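Transcriptional regulator ComR (Streptococcus vestibularis F0396, PDB 6HU8) probably binds DNA as a transcriptional regulator of competence, belonging to the RNPP family of proteins that respond to bacterial signalling peptides. Local coordinates at residues Val97-Tyr108 with Leu120-Leu130. Residues are numbered along the deposited sequence; the frame is centred on the assembly and turned at random.
Sequences VKQKLDLIEDVY and LLTLDILENIL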
ATOM      1  N   VAL A  97       1.635 -12.997 -12.015  1.00 60.58           N
ATOM      2  CA  VAL A  97       1.473 -11.567 -12.206  1.00 60.79           C
ATOM      3  C   VAL A  97       0.314 -11.291 -13.160  1.00 60.71           C
ATOM      4  O   VAL A  97      -0.522 -10.432 -12.892  1.00 57.84           O
ATOM      5  CB  VAL A  97       2.763 -10.923 -12.738  1.00 62.42           C
ATOM      6  CG1 VAL A  97       2.503  -9.487 -13.189  1.00 60.59           C
ATOM      7  CG2 VAL A  97       3.847 -10.964 -11.673  1.00 58.35           C
ATOM      8  N   LYS A  98       0.241 -12.049 -14.248  1.00 60.20           N
ATOM      9  CA  LYS A  98      -0.868 -11.915 -15.184  1.00 57.37           C
ATOM     10  C   LYS A  98      -2.198 -12.264 -14.523  1.00 58.97           C
ATOM     11  O   LYS A  98      -3.207 -11.596 -14.748  1.00 54.01           O
ATOM     12  CB  LYS A  98      -0.658 -12.799 -16.411  1.00 59.64           C
ATOM     13  CG  LYS A  98      -1.855 -12.831 -17.344  1.00 60.04           C
ATOM     14  CD  LYS A  98      -2.185 -14.251 -17.756  1.00 64.86           C
ATOM     15  CE  LYS A  98      -3.471 -14.330 -18.566  1.00 63.45           C
ATOM     16  NZ  LYS A  98      -4.650 -14.674 -17.722  1.00 63.94           N
ATOM     17  N   GLN A  99      -2.194 -13.325 -13.721  1.00 61.67           N
ATOM     18  CA  GLN A  99      -3.395 -13.750 -13.008  1.00 59.21           C
ATOM     19  C   GLN A  99      -3.917 -12.635 -12.120  1.00 55.87           C
ATOM     20  O   GLN A  99      -5.111 -12.370 -12.096  1.00 53.32           O
ATOM     21  CB  GLN A  99      -3.120 -14.989 -12.158  1.00 63.15           C
ATOM     22  CG  GLN A  99      -3.362 -16.300 -12.871  1.00 64.95           C
ATOM     23  CD  GLN A  99      -2.656 -17.461 -12.194  1.00 70.14           C
ATOM     24  OE1 GLN A  99      -3.287 -18.279 -11.524  1.00 73.24           O
ATOM     25  NE2 GLN A  99      -1.338 -17.542 -12.369  1.00 69.39           N
ATOM     26  N   LYS A 100      -2.999 -11.990 -11.402  1.00 56.14           N
ATOM     27  CA  LYS A 100      -3.339 -10.923 -10.471  1.00 55.09           C
ATOM     28  C   LYS A 100      -3.853  -9.690 -11.205  1.00 53.44           C
ATOM     29  O   LYS A 100      -4.815  -9.064 -10.767  1.00 52.41           O
ATOM     30  CB  LYS A 100      -2.126 -10.556  -9.603  1.00 54.63           C
ATOM     31  CG  LYS A 100      -2.487  -9.793  -8.334  1.00 51.67           C
ATOM     32  CD  LYS A 100      -1.426  -9.956  -7.248  1.00 53.93           C
ATOM     33  CE  LYS A 100      -1.734  -9.090  -6.029  1.00 53.71           C
ATOM     34  NZ  LYS A 100      -0.760  -9.313  -4.918  1.00 53.33           N
ATOM     35  N   LEU A 101      -3.217  -9.337 -12.319  1.00 51.97           N
ATOM     36  CA  LEU A 101      -3.684  -8.204 -13.113  1.00 54.89           C
ATOM     37  C   LEU A 101      -5.082  -8.481 -13.667  1.00 50.50           C
ATOM     38  O   LEU A 101      -5.915  -7.578 -13.747  1.00 50.51           O
ATOM     39  CB  LEU A 101      -2.702  -7.888 -14.244  1.00 51.87           C
ATOM     40  CG  LEU A 101      -1.304  -7.449 -13.806  1.00 55.05           C
ATOM     41  CD1 LEU A 101      -0.344  -7.545 -14.976  1.00 55.75           C
ATOM     42  CD2 LEU A 101      -1.325  -6.040 -13.252  1.00 52.33           C
ATOM     43  N   ASP A 102      -5.355  -9.736 -14.022  1.00 53.55           N
ATOM     44  CA  ASP A 102      -6.689 -10.089 -14.497  1.00 52.56           C
ATOM     45  C   ASP A 102      -7.717  -9.956 -13.382  1.00 51.17           C
ATOM     46  O   ASP A 102      -8.862  -9.578 -13.635  1.00 49.13           O
ATOM     47  CB  ASP A 102      -6.713 -11.501 -15.076  1.00 58.01           C
ATOM     48  CG  ASP A 102      -6.087 -11.568 -16.459  1.00 62.06           C
ATOM     49  OD1 ASP A 102      -5.959 -10.505 -17.109  1.00 61.11           O
ATOM     50  OD2 ASP A 102      -5.729 -12.683 -16.898  1.00 64.28           O
ATOM     51  N   LEU A 103      -7.312 -10.249 -12.147  1.00 50.36           N
ATOM     52  CA  LEU A 103      -8.240 -10.131 -11.026  1.00 50.86           C
ATOM     53  C   LEU A 103      -8.598  -8.672 -10.795  1.00 51.98           C
ATOM     54  O   LEU A 103      -9.760  -8.337 -10.573  1.00 49.89           O
ATOM     55  CB  LEU A 103      -7.648 -10.740  -9.762  1.00 55.95           C
ATOM     56  CG  LEU A 103      -7.462 -12.256  -9.859  1.00 61.51           C
ATOM     57  CD1 LEU A 103      -6.735 -12.790  -8.635  1.00 63.94           C
ATOM     58  CD2 LEU A 103      -8.809 -12.957 -10.050  1.00 62.84           C
ATOM     59  N   ILE A 104      -7.584  -7.814 -10.854  1.00 48.76           N
ATOM     60  CA  ILE A 104      -7.757  -6.380 -10.698  1.00 48.99           C
ATOM     61  C   ILE A 104      -8.700  -5.845 -11.748  1.00 44.76           C
ATOM     62  O   ILE A 104      -9.624  -5.104 -11.441  1.00 46.44           O
ATOM     63  CB  ILE A 104      -6.408  -5.635 -10.803  1.00 47.54           C
ATOM     64  CG1 ILE A 104      -5.489  -6.049  -9.654  1.00 43.06           C
ATOM     65  CG2 ILE A 104      -6.617  -4.096 -10.829  1.00 40.32           C
ATOM     66  CD1 ILE A 104      -4.038  -5.794  -9.927  1.00 42.82           C
ATOM     67  N   GLU A 105      -8.451  -6.220 -12.997  1.00 48.79           N
ATOM     68  CA  GLU A 105      -9.295  -5.795 -14.106  1.00 47.69           C
ATOM     69  C   GLU A 105     -10.742  -6.204 -13.889  1.00 48.71           C
ATOM     70  O   GLU A 105     -11.681  -5.431 -14.147  1.00 44.93           O
ATOM     71  CB  GLU A 105      -8.773  -6.380 -15.414  1.00 51.05           C
ATOM     72  CG  GLU A 105      -9.672  -6.134 -16.604  1.00 52.75           C
ATOM     73  CD  GLU A 105      -9.021  -6.574 -17.903  1.00 62.97           C
ATOM     74  OE1 GLU A 105      -7.839  -6.230 -18.118  1.00 64.06           O
ATOM     75  OE2 GLU A 105      -9.686  -7.268 -18.700  1.00 63.67           O
ATOM     76  N   ASP A 106     -10.906  -7.422 -13.386  1.00 46.11           N
ATOM     77  CA  ASP A 106     -12.211  -8.005 -13.139  1.00 50.66           C
ATOM     78  C   ASP A 106     -12.975  -7.201 -12.076  1.00 48.42           C
ATOM     79  O   ASP A 106     -14.117  -6.785 -12.288  1.00 47.03           O
ATOM     80  CB  ASP A 106     -12.032  -9.467 -12.713  1.00 51.13           C
ATOM     81  CG  ASP A 106     -13.314 -10.264 -12.788  1.00 58.69           C
ATOM     82  OD1 ASP A 106     -14.329  -9.718 -13.277  1.00 59.82           O
ATOM     83  OD2 ASP A 106     -13.298 -11.442 -12.362  1.00 61.61           O
ATOM     84  N   VAL A 107     -12.326  -6.986 -10.935  1.00 46.97           N
ATOM     85  CA  VAL A 107     -12.915  -6.223  -9.840  1.00 47.27           C
ATOM     86  C   VAL A 107     -13.274  -4.810 -10.284  1.00 43.63           C
ATOM     87  O   VAL A 107     -14.358  -4.322  -9.976  1.00 44.36           O
ATOM     88  CB  VAL A 107     -11.966  -6.127  -8.632  1.00 50.46           C
ATOM     89  CG1 VAL A 107     -12.578  -5.250  -7.555  1.00 49.03           C
ATOM     90  CG2 VAL A 107     -11.642  -7.517  -8.082  1.00 50.62           C
ATOM     91  N   TYR A 108     -12.367  -4.160 -11.008  1.00 42.96           N
ATOM     92  CA  TYR A 108     -12.631  -2.814 -11.492  1.00 42.53           C
ATOM     93  C   TYR A 108     -13.874  -2.815 -12.389  1.00 46.56           C
ATOM     94  O   TYR A 108     -14.780  -2.021 -12.197  1.00 43.48           O
ATOM     95  CB  TYR A 108     -11.426  -2.239 -12.246  1.00 42.58           C
ATOM     96  CG  TYR A 108     -11.695  -0.875 -12.870  1.00 44.83           C
ATOM     97  CD1 TYR A 108     -11.473   0.303 -12.160  1.00 40.27           C
ATOM     98  CD2 TYR A 108     -12.168  -0.772 -14.169  1.00 47.18           C
ATOM     99  CE1 TYR A 108     -11.707   1.540 -12.736  1.00 43.02           C
ATOM    100  CE2 TYR A 108     -12.415   0.445 -14.744  1.00 45.00           C
ATOM    101  CZ  TYR A 108     -12.187   1.601 -14.029  1.00 47.57           C
ATOM    102  OH  TYR A 108     -12.445   2.808 -14.627  1.00 43.50           O
ATOM    103  N   LEU A 120     -10.547   3.017  -5.533  1.00 35.31           N
ATOM    104  CA  LEU A 120     -10.141   3.067  -6.927  1.00 34.13           C
ATOM    105  C   LEU A 120      -8.645   3.250  -7.036  1.00 36.42           C
ATOM    106  O   LEU A 120      -8.023   2.649  -7.906  1.00 33.66           O
ATOM    107  CB  LEU A 120     -10.857   4.203  -7.659  1.00 32.58           C
ATOM    108  CG  LEU A 120     -12.331   3.921  -7.981  1.00 34.14           C
ATOM    109  CD1 LEU A 120     -13.045   5.180  -8.489  1.00 35.62           C
ATOM    110  CD2 LEU A 120     -12.408   2.801  -9.006  1.00 34.17           C
ATOM    111  N   LEU A 121      -8.075   4.096  -6.174  1.00 35.68           N
ATOM    112  CA  LEU A 121      -6.612   4.287  -6.161  1.00 35.14           C
ATOM    113  C   LEU A 121      -5.888   2.996  -5.787  1.00 36.27           C
ATOM    114  O   LEU A 121      -4.832   2.675  -6.342  1.00 39.54           O
ATOM    115  CB  LEU A 121      -6.196   5.392  -5.191  1.00 37.37           C
ATOM    116  CG  LEU A 121      -4.661   5.537  -5.074  1.00 37.19           C
ATOM    117  CD1 LEU A 121      -4.093   6.127  -6.360  1.00 35.63           C
ATOM    118  CD2 LEU A 121      -4.261   6.384  -3.870  1.00 34.86           C
ATOM    119  N   THR A 122      -6.452   2.251  -4.839  1.00 37.24           N
ATOM    120  CA  THR A 122      -5.866   0.973  -4.452  1.00 36.51           C
ATOM    121  C   THR A 122      -5.709   0.069  -5.669  1.00 41.16           C
ATOM    122  O   THR A 122      -4.678  -0.604  -5.830  1.00 41.43           O
ATOM    123  CB  THR A 122      -6.711   0.263  -3.367  1.00 41.57           C
ATOM    124  OG1 THR A 122      -6.391   0.826  -2.085  1.00 42.94           O
ATOM    125  CG2 THR A 122      -6.398  -1.222  -3.331  1.00 46.91           C
ATOM    126  N   LEU A 123      -6.718   0.068  -6.538  1.00 36.46           N
ATOM    127  CA  LEU A 123      -6.663  -0.765  -7.732  1.00 38.70           C
ATOM    128  C   LEU A 123      -5.583  -0.258  -8.691  1.00 39.37           C
ATOM    129  O   LEU A 123      -4.814  -1.042  -9.236  1.00 38.98           O
ATOM    130  CB  LEU A 123      -8.025  -0.807  -8.418  1.00 38.86           C
ATOM    131  CG  LEU A 123      -9.126  -1.477  -7.582  1.00 36.84           C
ATOM    132  CD1 LEU A 123     -10.472  -1.502  -8.315  1.00 35.46           C
ATOM    133  CD2 LEU A 123      -8.708  -2.884  -7.164  1.00 42.20           C
ATOM    134  N   ASP A 124      -5.532   1.058  -8.885  1.00 37.98           N
ATOM    135  CA  ASP A 124      -4.513   1.665  -9.732  1.00 38.99           C
ATOM    136  C   ASP A 124      -3.093   1.358  -9.231  1.00 42.87           C
ATOM    137  O   ASP A 124      -2.205   1.072 -10.035  1.00 45.46           O
ATOM    138  CB  ASP A 124      -4.715   3.179  -9.806  1.00 40.44           C
ATOM    139  CG  ASP A 124      -5.822   3.580 -10.771  1.00 43.32           C
ATOM    140  OD1 ASP A 124      -6.063   2.856 -11.763  1.00 42.72           O
ATOM    141  OD2 ASP A 124      -6.437   4.639 -10.543  1.00 50.01           O
ATOM    142  N   ILE A 125      -2.883   1.439  -7.914  1.00 40.76           N
ATOM    143  CA  ILE A 125      -1.561   1.203  -7.325  1.00 41.70           C
ATOM    144  C   ILE A 125      -1.076  -0.224  -7.563  1.00 42.59           C
ATOM    145  O   ILE A 125       0.036  -0.435  -8.037  1.00 46.21           O
ATOM    146  CB  ILE A 125      -1.547   1.464  -5.800  1.00 41.75           C
ATOM    147  CG1 ILE A 125      -1.633   2.957  -5.504  1.00 34.69           C
ATOM    148  CG2 ILE A 125      -0.281   0.872  -5.150  1.00 39.66           C
ATOM    149  CD1 ILE A 125      -1.773   3.261  -4.018  1.00 37.46           C
ATOM    150  N   LEU A 126      -1.904  -1.200  -7.211  1.00 44.93           N
ATOM    151  CA  LEU A 126      -1.586  -2.596  -7.464  1.00 46.53           C
ATOM    152  C   LEU A 126      -1.250  -2.823  -8.929  1.00 49.90           C
ATOM    153  O   LEU A 126      -0.284  -3.516  -9.259  1.00 47.73           O
ATOM    154  CB  LEU A 126      -2.758  -3.495  -7.056  1.00 44.46           C
ATOM    155  CG  LEU A 126      -3.024  -3.581  -5.557  1.00 45.35           C
ATOM    156  CD1 LEU A 126      -4.361  -4.247  -5.300  1.00 44.37           C
ATOM    157  CD2 LEU A 126      -1.899  -4.349  -4.881  1.00 46.32           C
ATOM    158  N   GLU A 127      -2.053  -2.232  -9.807  1.00 44.52           N
ATOM    159  CA  GLU A 127      -1.880  -2.418 -11.238  1.00 44.96           C
ATOM    160  C   GLU A 127      -0.584  -1.775 -11.727  1.00 49.59           C
ATOM    161  O   GLU A 127       0.158  -2.393 -12.488  1.00 48.04           O
ATOM    162  CB  GLU A 127      -3.072  -1.848 -12.000  1.00 45.63           C
ATOM    163  CG  GLU A 127      -3.094  -2.225 -13.468  1.00 52.65           C
ATOM    164  CD  GLU A 127      -4.126  -1.435 -14.259  1.00 58.59           C
ATOM    165  OE1 GLU A 127      -4.935  -2.064 -14.968  1.00 63.30           O
ATOM    166  OE2 GLU A 127      -4.120  -0.186 -14.181  1.00 60.15           O
ATOM    167  N   ASN A 128      -0.317  -0.540 -11.293  1.00 44.84           N
ATOM    168  CA  ASN A 128       0.882   0.177 -11.713  1.00 47.02           C
ATOM    169  C   ASN A 128       2.162  -0.552 -11.268  1.00 50.20           C
ATOM    170  O   ASN A 128       3.030  -0.831 -12.087  1.00 53.18           O
ATOM    171  CB  ASN A 128       0.861   1.615 -11.182  1.00 48.63           C
ATOM    172  CG  ASN A 128      -0.053   2.539 -12.002  1.00 49.69           C
ATOM    173  OD1 ASN A 128      -0.683   2.106 -12.964  1.00 49.71           O
ATOM    174  ND2 ASN A 128      -0.127   3.815 -11.612  1.00 46.43           N
ATOM    175  N   ILE A 129       2.269  -0.877  -9.984  1.00 47.76           N
ATOM    176  CA  ILE A 129       3.430  -1.601  -9.475  1.00 50.04           C
ATOM    177  C   ILE A 129       3.587  -2.962 -10.169  1.00 53.47           C
ATOM    178  O   ILE A 129       4.657  -3.263 -10.699  1.00 55.56           O
ATOM    179  CB  ILE A 129       3.356  -1.818  -7.936  1.00 48.64           C
ATOM    180  CG1 ILE A 129       3.393  -0.476  -7.201  1.00 49.36           C
ATOM    181  CG2 ILE A 129       4.503  -2.713  -7.451  1.00 47.30           C
ATOM    182  CD1 ILE A 129       3.180  -0.576  -5.710  1.00 41.45           C
ATOM    183  N   LEU A 130       2.528  -3.773 -10.173  1.00 49.22           N
ATOM    184  CA  LEU A 130       2.579  -5.106 -10.787  1.00 47.83           C
ATOM    185  C   LEU A 130       2.985  -5.086 -12.256  1.00 55.15           C
ATOM    186  O   LEU A 130       3.551  -6.056 -12.760  1.00 54.28           O
ATOM    187  CB  LEU A 130       1.230  -5.805 -10.674  1.00 50.61           C
ATOM    188  CG  LEU A 130       0.879  -6.497  -9.357  1.00 54.14           C
ATOM    189  CD1 LEU A 130      -0.618  -6.733  -9.299  1.00 49.35           C
ATOM    190  CD2 LEU A 130       1.640  -7.814  -9.204  1.00 53.12           C
TER
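Val-97 reaches Leu-130 with one branch. Val-97 CG1 lies 3.6 Å from the carbonyl O of Leu-130. Lys-100 offers its aliphatic stem. Lys-100 CG passes 3.7 Å from Leu-130 CD1, and the two side chains cross at about a right angle. The lysine chain is extended, and its NZ is hydrogen-bonded to the carbonyl O of Phe-88, outside the pair. Leu-101 runs alongside Leu-130 in the opposite direction, with Leu-101 CD2 3.6 Å from Leu-130 CB. Leu-130 is thus touched by four residues of segment 97-108, the fourth being Ile-104.

Ile-104 is a knob in a hole formed by Leu-123, Leu-126, Glu-127 and Leu-130. Its two branches meet different residues. Ile-104 CD1 meets Leu-130 CD1 at 3.6 Å and Leu-126 CB at 3.9 Å. CG2, anti to the backbone N, is turned to the Leu-123 carbonyl O. Val-107 adds a looser contact, CG1 to Leu-123 CD1. At Tyr-108, Leu-123 CD1 sits at the ring edge, near its plane, and 4.1 Å from Tyr-108 CB. Leu-120 CD2 approaches the same ring obliquely, 4.0 Å from Tyr-108 CE1.

No hydrogen bond or salt bridge joins the two segments. Glu-127 instead pairs with Arg-138. Helix 76-87 also packs on Lys-100, Ile-104 and Val-107, while helices 139-152 and 160-173 pack on 120-130. The segment axes approach to 10.0 Å and run nearly antiparallel, at 157°. This apolar pairing of consecutive helices is consistent with the antiparallel helical hairpins of a tetratricopeptide (TPR) domain, here that of ComR.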